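Local coordinates for alpha-galactosidase (Lactobacillus brevis, PDB 3MI6), which probably catalyses the hydrolysis of terminal, non-reducing alpha-D-galactose residues in alpha-D-galactosides, at residues E555-Q560 / G594-F599; Y639-P644 / V651-V656. One frame throughout, in Å; residues are numbered along the deposited sequence.

Contact 1: residues E555-Q560 / G594-F599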
loop_
_atom_site.group_PDB
_atom_site.type_symbol
_atom_site.label_atom_id
_atom_site.label_comp_id
_atom_site.label_asym_id
_atom_site.label_seq_id
_atom_site.Cartn_x
_atom_site.Cartn_y
_atom_site.Cartn_z
ATOM N N GLU D 555 25.173 -5.828 -9.311
ATOM C CA GLU D 555 24.193 -6.875 -9.555
ATOM C C GLU D 555 24.297 -8.014 -8.533
ATOM O O GLU D 555 23.282 -8.588 -8.117
ATOM C CB GLU D 555 24.360 -7.439 -10.966
ATOM C CG GLU D 555 24.222 -6.417 -12.074
ATOM C CD GLU D 555 22.830 -5.793 -12.151
ATOM O OE1 GLU D 555 21.830 -6.452 -11.779
ATOM O OE2 GLU D 555 22.739 -4.633 -12.614
ATOM N N ARG D 556 25.525 -8.361 -8.149
ATOM C CA ARG D 556 25.735 -9.453 -7.209
ATOM C C ARG D 556 25.110 -9.121 -5.847
ATOM O O ARG D 556 24.477 -9.970 -5.220
ATOM C CB ARG D 556 27.222 -9.804 -7.070
ATOM C CG ARG D 556 27.809 -10.597 -8.217
ATOM C CD ARG D 556 27.149 -11.972 -8.388
ATOM N NE ARG D 556 27.771 -13.017 -7.584
ATOM C CZ ARG D 556 28.306 -14.130 -8.073
ATOM N NH1 ARG D 556 28.306 -14.364 -9.367
ATOM N NH2 ARG D 556 28.842 -15.018 -7.263
ATOM N N LEU D 557 25.285 -7.892 -5.390
ATOM C CA LEU D 557 24.589 -7.447 -4.201
ATOM C C LEU D 557 23.167 -7.998 -4.208
ATOM O O LEU D 557 22.759 -8.717 -3.289
ATOM C CB LEU D 557 24.543 -5.924 -4.164
ATOM C CG LEU D 557 25.375 -5.141 -3.148
ATOM C CD1 LEU D 557 26.379 -6.030 -2.419
ATOM C CD2 LEU D 557 26.053 -3.941 -3.833
ATOM N N LEU D 558 22.399 -7.678 -5.244
ATOM C CA LEU D 558 21.030 -8.171 -5.287
ATOM C C LEU D 558 20.973 -9.701 -5.280
ATOM O O LEU D 558 20.239 -10.285 -4.487
ATOM C CB LEU D 558 20.262 -7.564 -6.455
ATOM C CG LEU D 558 19.747 -6.130 -6.263
ATOM C CD1 LEU D 558 20.867 -5.164 -5.947
ATOM C CD2 LEU D 558 19.001 -5.658 -7.469
ATOM N N ILE D 559 21.776 -10.349 -6.127
ATOM C CA ILE D 559 21.731 -11.804 -6.275
ATOM C C ILE D 559 22.110 -12.539 -4.987
ATOM O O ILE D 559 21.440 -13.491 -4.584
ATOM C CB ILE D 559 22.605 -12.283 -7.444
ATOM C CG1 ILE D 559 22.069 -11.714 -8.758
ATOM C CG2 ILE D 559 22.560 -13.783 -7.535
ATOM C CD1 ILE D 559 22.973 -11.869 -9.962
ATOM N N GLN D 560 23.170 -12.078 -4.332
ATOM C CA GLN D 560 23.612 -12.670 -3.070
ATOM C C GLN D 560 22.650 -12.397 -1.897
ATOM O O GLN D 560 22.336 -13.293 -1.096
ATOM C CB GLN D 560 25.040 -12.238 -2.755
ATOM C CG GLN D 560 26.030 -12.767 -3.790
ATOM C CD GLN D 560 27.462 -12.286 -3.566
ATOM O OE1 GLN D 560 28.247 -12.166 -4.515
ATOM N NE2 GLN D 560 27.808 -12.016 -2.310
ATOM N N GLY D 594 35.821 -6.463 -4.832
ATOM C CA GLY D 594 36.422 -7.274 -3.795
ATOM C C GLY D 594 35.481 -7.487 -2.624
ATOM O O GLY D 594 35.319 -8.623 -2.161
ATOM N N ALA D 595 34.845 -6.398 -2.171
ATOM C CA ALA D 595 34.072 -6.381 -0.923
ATOM C C ALA D 595 32.719 -7.092 -0.982
ATOM O O ALA D 595 32.229 -7.569 0.025
ATOM C CB ALA D 595 33.906 -4.944 -0.415
ATOM N N VAL D 596 32.109 -7.144 -2.156
ATOM C CA VAL D 596 30.933 -7.989 -2.371
ATOM C C VAL D 596 31.331 -9.475 -2.468
ATOM O O VAL D 596 30.578 -10.347 -2.085
ATOM C CB VAL D 596 30.169 -7.578 -3.662
ATOM C CG1 VAL D 596 28.950 -8.437 -3.870
ATOM C CG2 VAL D 596 29.756 -6.113 -3.605
ATOM N N ALA D 597 32.531 -9.768 -2.951
ATOM C CA ALA D 597 32.940 -11.162 -3.128
ATOM C C ALA D 597 33.478 -11.832 -1.855
ATOM O O ALA D 597 33.516 -13.059 -1.769
ATOM C CB ALA D 597 33.933 -11.311 -4.290
ATOM N N PHE D 598 33.888 -11.047 -0.867
ATOM C CA PHE D 598 34.320 -11.650 0.390
ATOM C C PHE D 598 33.192 -12.444 1.028
ATOM O O PHE D 598 33.446 -13.441 1.688
ATOM C CB PHE D 598 34.787 -10.618 1.408
ATOM C CG PHE D 598 35.968 -9.823 0.973
ATOM C CD1 PHE D 598 36.919 -10.368 0.139
ATOM C CD2 PHE D 598 36.133 -8.520 1.416
ATOM C CE1 PHE D 598 37.999 -9.630 -0.251
ATOM C CE2 PHE D 598 37.221 -7.780 1.035
ATOM C CZ PHE D 598 38.152 -8.329 0.202
ATOM N N PHE D 599 31.948 -12.008 0.854
ATOM C CA PHE D 599 30.836 -12.666 1.541
ATOM C C PHE D 599 30.341 -13.905 0.787
ATOM O O PHE D 599 29.169 -14.041 0.408
ATOM C CB PHE D 599 29.733 -11.661 1.866
ATOM C CG PHE D 599 30.170 -10.617 2.847
ATOM C CD1 PHE D 599 30.947 -9.542 2.433
ATOM C CD2 PHE D 599 29.838 -10.726 4.195
ATOM C CE1 PHE D 599 31.357 -8.579 3.328
ATOM C CE2 PHE D 599 30.238 -9.773 5.099
ATOM C CZ PHE D 599 31.002 -8.693 4.672
#
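V596 is the residue on which L557, R556 and Q560 converge. The apolar part is a small cluster around its two methyls. L557 brings in a single methyl, CD1, which lies 3.6 Å from V596 CG2 and 3.8 Å from V596 CG1, the two side chains crossing at about a right angle. With V596 CG1 anti to the backbone N (chi1 -179°) and CG2 anti to the carbonyl carbon, both methyls meet L557 CD1, while CG1 also meets R556 CB at 3.9 Å. A short branched residue suits the place, since each methyl can meet a neighbour without holding the helices far apart.

The polar part runs through Q560. Its chain, extended beyond CG, carries the amide across to the other segment, where NE2 donates to V596 O at 3.2 Å with an N-H...O angle of 159°; the donor is tilted 26° from the carbonyl plane. The other end of the amide is used as well: R556 NE, one helical turn earlier, donates to Q560 OE1 at 3.2 Å, in the carbonyl plane and on a lone pair. R556 NH1 is bonded to D550 O, and the guanidinium forms a cation-pi contact with W546.

The segments belong to the helices that follow the sixth and seventh strands of the TIM barrel. Glutamine, with a donor and an acceptor on one flat group, can serve both sides of this buried joint. Gripped at both ends, its amide has a defined rotation, and the chain of bonds links V596 to an arginine whose side chain is about 7 Å from that of D549, the predicted proton donor.

Contact 2: residues Y639-P644 / V651-V656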
loop_
_atom_site.group_PDB
_atom_site.type_symbol
_atom_site.label_atom_id
_atom_site.label_comp_id
_atom_site.label_asym_id
_atom_site.label_seq_id
_atom_site.Cartn_x
_atom_site.Cartn_y
_atom_site.Cartn_z
ATOM N N TYR D 639 23.848 -12.141 9.013
ATOM C CA TYR D 639 22.731 -11.228 9.200
ATOM C C TYR D 639 22.587 -10.292 8.004
ATOM O O TYR D 639 23.544 -9.622 7.625
ATOM C CB TYR D 639 22.986 -10.373 10.434
ATOM C CG TYR D 639 22.925 -11.117 11.740
ATOM C CD1 TYR D 639 21.745 -11.178 12.482
ATOM C CD2 TYR D 639 24.040 -11.734 12.244
ATOM C CE1 TYR D 639 21.703 -11.834 13.683
ATOM C CE2 TYR D 639 24.003 -12.393 13.429
ATOM C CZ TYR D 639 22.845 -12.449 14.152
ATOM O OH TYR D 639 22.847 -13.139 15.351
ATOM N N ARG D 640 21.392 -10.242 7.429
ATOM C CA ARG D 640 21.022 -9.179 6.507
ATOM C C ARG D 640 20.565 -7.980 7.321
ATOM O O ARG D 640 19.881 -8.133 8.327
ATOM C CB ARG D 640 19.874 -9.618 5.595
ATOM C CG ARG D 640 20.232 -10.649 4.532
ATOM C CD ARG D 640 18.963 -11.222 3.902
ATOM N NE ARG D 640 18.141 -11.894 4.900
ATOM C CZ ARG D 640 18.156 -13.211 5.130
ATOM N NH1 ARG D 640 18.958 -14.003 4.413
ATOM N NH2 ARG D 640 17.362 -13.743 6.067
ATOM N N ILE D 641 20.925 -6.782 6.880
ATOM C CA ILE D 641 20.530 -5.580 7.583
ATOM C C ILE D 641 19.662 -4.724 6.645
ATOM O O ILE D 641 18.437 -4.888 6.611
ATOM C CB ILE D 641 21.803 -4.840 8.153
ATOM C CG1 ILE D 641 22.462 -5.700 9.237
ATOM C CG2 ILE D 641 21.485 -3.459 8.728
ATOM C CD1 ILE D 641 23.819 -5.221 9.667
ATOM N N ASP D 642 20.299 -3.835 5.882
ATOM C CA ASP D 642 19.624 -2.996 4.891
ATOM C C ASP D 642 19.411 -3.765 3.580
ATOM O O ASP D 642 20.353 -4.373 3.052
ATOM C CB ASP D 642 20.454 -1.727 4.623
ATOM C CG ASP D 642 20.628 -0.863 5.876
ATOM O OD1 ASP D 642 19.613 -0.241 6.287
ATOM O OD2 ASP D 642 21.766 -0.793 6.441
ATOM N N SER D 643 18.190 -3.717 3.047
ATOM C CA SER D 643 17.814 -4.545 1.895
ATOM C C SER D 643 17.556 -3.786 0.606
ATOM O O SER D 643 16.767 -2.851 0.597
ATOM C CB SER D 643 16.557 -5.332 2.219
ATOM O OG SER D 643 16.105 -6.010 1.067
ATOM N N PRO D 644 18.191 -4.210 -0.500
ATOM C CA PRO D 644 17.981 -3.590 -1.811
ATOM C C PRO D 644 16.594 -3.909 -2.341
ATOM O O PRO D 644 16.228 -3.435 -3.420
ATOM C CB PRO D 644 18.996 -4.308 -2.687
ATOM C CG PRO D 644 19.075 -5.635 -2.090
ATOM C CD PRO D 644 19.029 -5.412 -0.610
ATOM N N VAL D 651 20.681 1.244 -0.650
ATOM C CA VAL D 651 21.672 0.758 0.301
ATOM C C VAL D 651 21.459 -0.714 0.662
ATOM O O VAL D 651 20.362 -1.099 1.083
ATOM C CB VAL D 651 21.688 1.641 1.582
ATOM C CG1 VAL D 651 22.742 1.155 2.549
ATOM C CG2 VAL D 651 21.936 3.078 1.196
ATOM N N THR D 652 22.504 -1.526 0.482
ATOM C CA THR D 652 22.491 -2.928 0.888
ATOM C C THR D 652 23.540 -3.102 1.949
ATOM O O THR D 652 24.654 -2.632 1.776
ATOM C CB THR D 652 22.883 -3.876 -0.275
ATOM O OG1 THR D 652 21.824 -3.943 -1.229
ATOM C CG2 THR D 652 23.158 -5.290 0.232
ATOM N N SER D 653 23.220 -3.786 3.042
ATOM C CA SER D 653 24.250 -4.041 4.031
ATOM C C SER D 653 24.062 -5.348 4.746
ATOM O O SER D 653 22.938 -5.795 4.965
ATOM C CB SER D 653 24.318 -2.906 5.047
ATOM O OG SER D 653 23.193 -2.929 5.903
ATOM N N TRP D 654 25.177 -5.963 5.114
ATOM C CA TRP D 654 25.119 -7.143 5.953
ATOM C C TRP D 654 26.328 -7.415 6.839
ATOM O O TRP D 654 27.310 -6.654 6.847
ATOM C CB TRP D 654 24.735 -8.409 5.175
ATOM C CG TRP D 654 24.994 -8.548 3.691
ATOM C CD1 TRP D 654 24.053 -8.844 2.702
ATOM C CD2 TRP D 654 26.244 -8.488 3.027
ATOM N NE1 TRP D 654 24.663 -8.960 1.458
ATOM C CE2 TRP D 654 26.004 -8.739 1.632
ATOM C CE3 TRP D 654 27.533 -8.238 3.453
ATOM C CZ2 TRP D 654 27.015 -8.747 0.698
ATOM C CZ3 TRP D 654 28.520 -8.242 2.534
ATOM C CH2 TRP D 654 28.270 -8.505 1.167
ATOM N N GLN D 655 26.240 -8.514 7.588
ATOM C CA GLN D 655 27.207 -8.791 8.634
ATOM C C GLN D 655 27.430 -10.293 8.837
ATOM O O GLN D 655 26.478 -11.070 8.852
ATOM C CB GLN D 655 26.700 -8.170 9.940
ATOM C CG GLN D 655 27.771 -7.887 10.973
ATOM C CD GLN D 655 27.209 -7.304 12.269
ATOM O OE1 GLN D 655 27.792 -7.457 13.346
ATOM N NE2 GLN D 655 26.067 -6.645 12.165
ATOM N N VAL D 656 28.683 -10.702 8.999
ATOM C CA VAL D 656 28.973 -12.051 9.485
ATOM C C VAL D 656 29.564 -11.991 10.894
ATOM O O VAL D 656 30.414 -11.137 11.179
ATOM C CB VAL D 656 29.942 -12.802 8.562
ATOM C CG1 VAL D 656 29.259 -13.172 7.280
ATOM C CG2 VAL D 656 31.166 -11.956 8.284
HETATM O O HOH W 1 17.795 -0.106 1.237
#
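Y639 and Q655 form an antiparallel hydrogen-bonded pair: Y639 N donates to Q655 O at 2.8 Å, and Q655 N returns a bond to Y639 O at 2.9 Å. R640 and W654 follow as a non-hydrogen-bonded pair, and R640 N turns instead to N306 OD1.

The ladder then meets a classic beta bulge, in which I641 and D642 both face S653. I641 N donates to S653 O at 2.9 Å, while S653 N is satisfied by D642 O. D642 N finds the hydroxyl, S653 OG, at 3.0 Å and 161°. With chi1 at 72°, OG sits between its own backbone N and carbonyl carbon, where it accepts from D642 N and donates to D642 OD2 at 2.6 Å; it meets that oxygen on the anti side, 22° out of the carboxylate plane. Serine suits this place because one small hydroxyl can both accept and donate. Farther on, a water donates to S643 O and V651 O, bridging the two segments beyond their last direct hydrogen bond, and S643 OG bonds F645 N.

I641 CD1 makes an apolar contact with Q655 CB at 4.1 Å. The P644 ring carbons lie against the T652 hydroxyl oxygen, OG1.

The guanidinium of R640 is held by D242, S564 and S309, and forms a cation-pi contact with Y565. On its other edge, strand 651-657 bonds strand 663-670 through T652-Y669, W654-A667 and V656-I665. F561 of helix 553-566 packs on R640, P644 and T652, whereas F682 of strand 680-682 touches I641 and S653, so the hairpin lies between the barrel helix and that strand.

Overall arrangement
Contact 1 closes before contact 2 opens along the chain, and their centres are 11 Å apart on the same side of the chain's centre. The first joins helices 553-566 and 590-597 of the catalytic TIM barrel; the second is the hairpin of strands 637-640 and 651-657, which begins the antiparallel C-terminal sheet, with 637-640 as an outermost strand. They touch directly: F599 packs on W654 and V656, L557 on T652, and L558 on P644. Y669 of the next strand, 663-670, reaches both, touching L557, V596 and W654. Together they mark where the C-terminal sheet docks on the barrel's helical side, through side-chain packing with polar bonds among it, such as A595 O to Y669 OH.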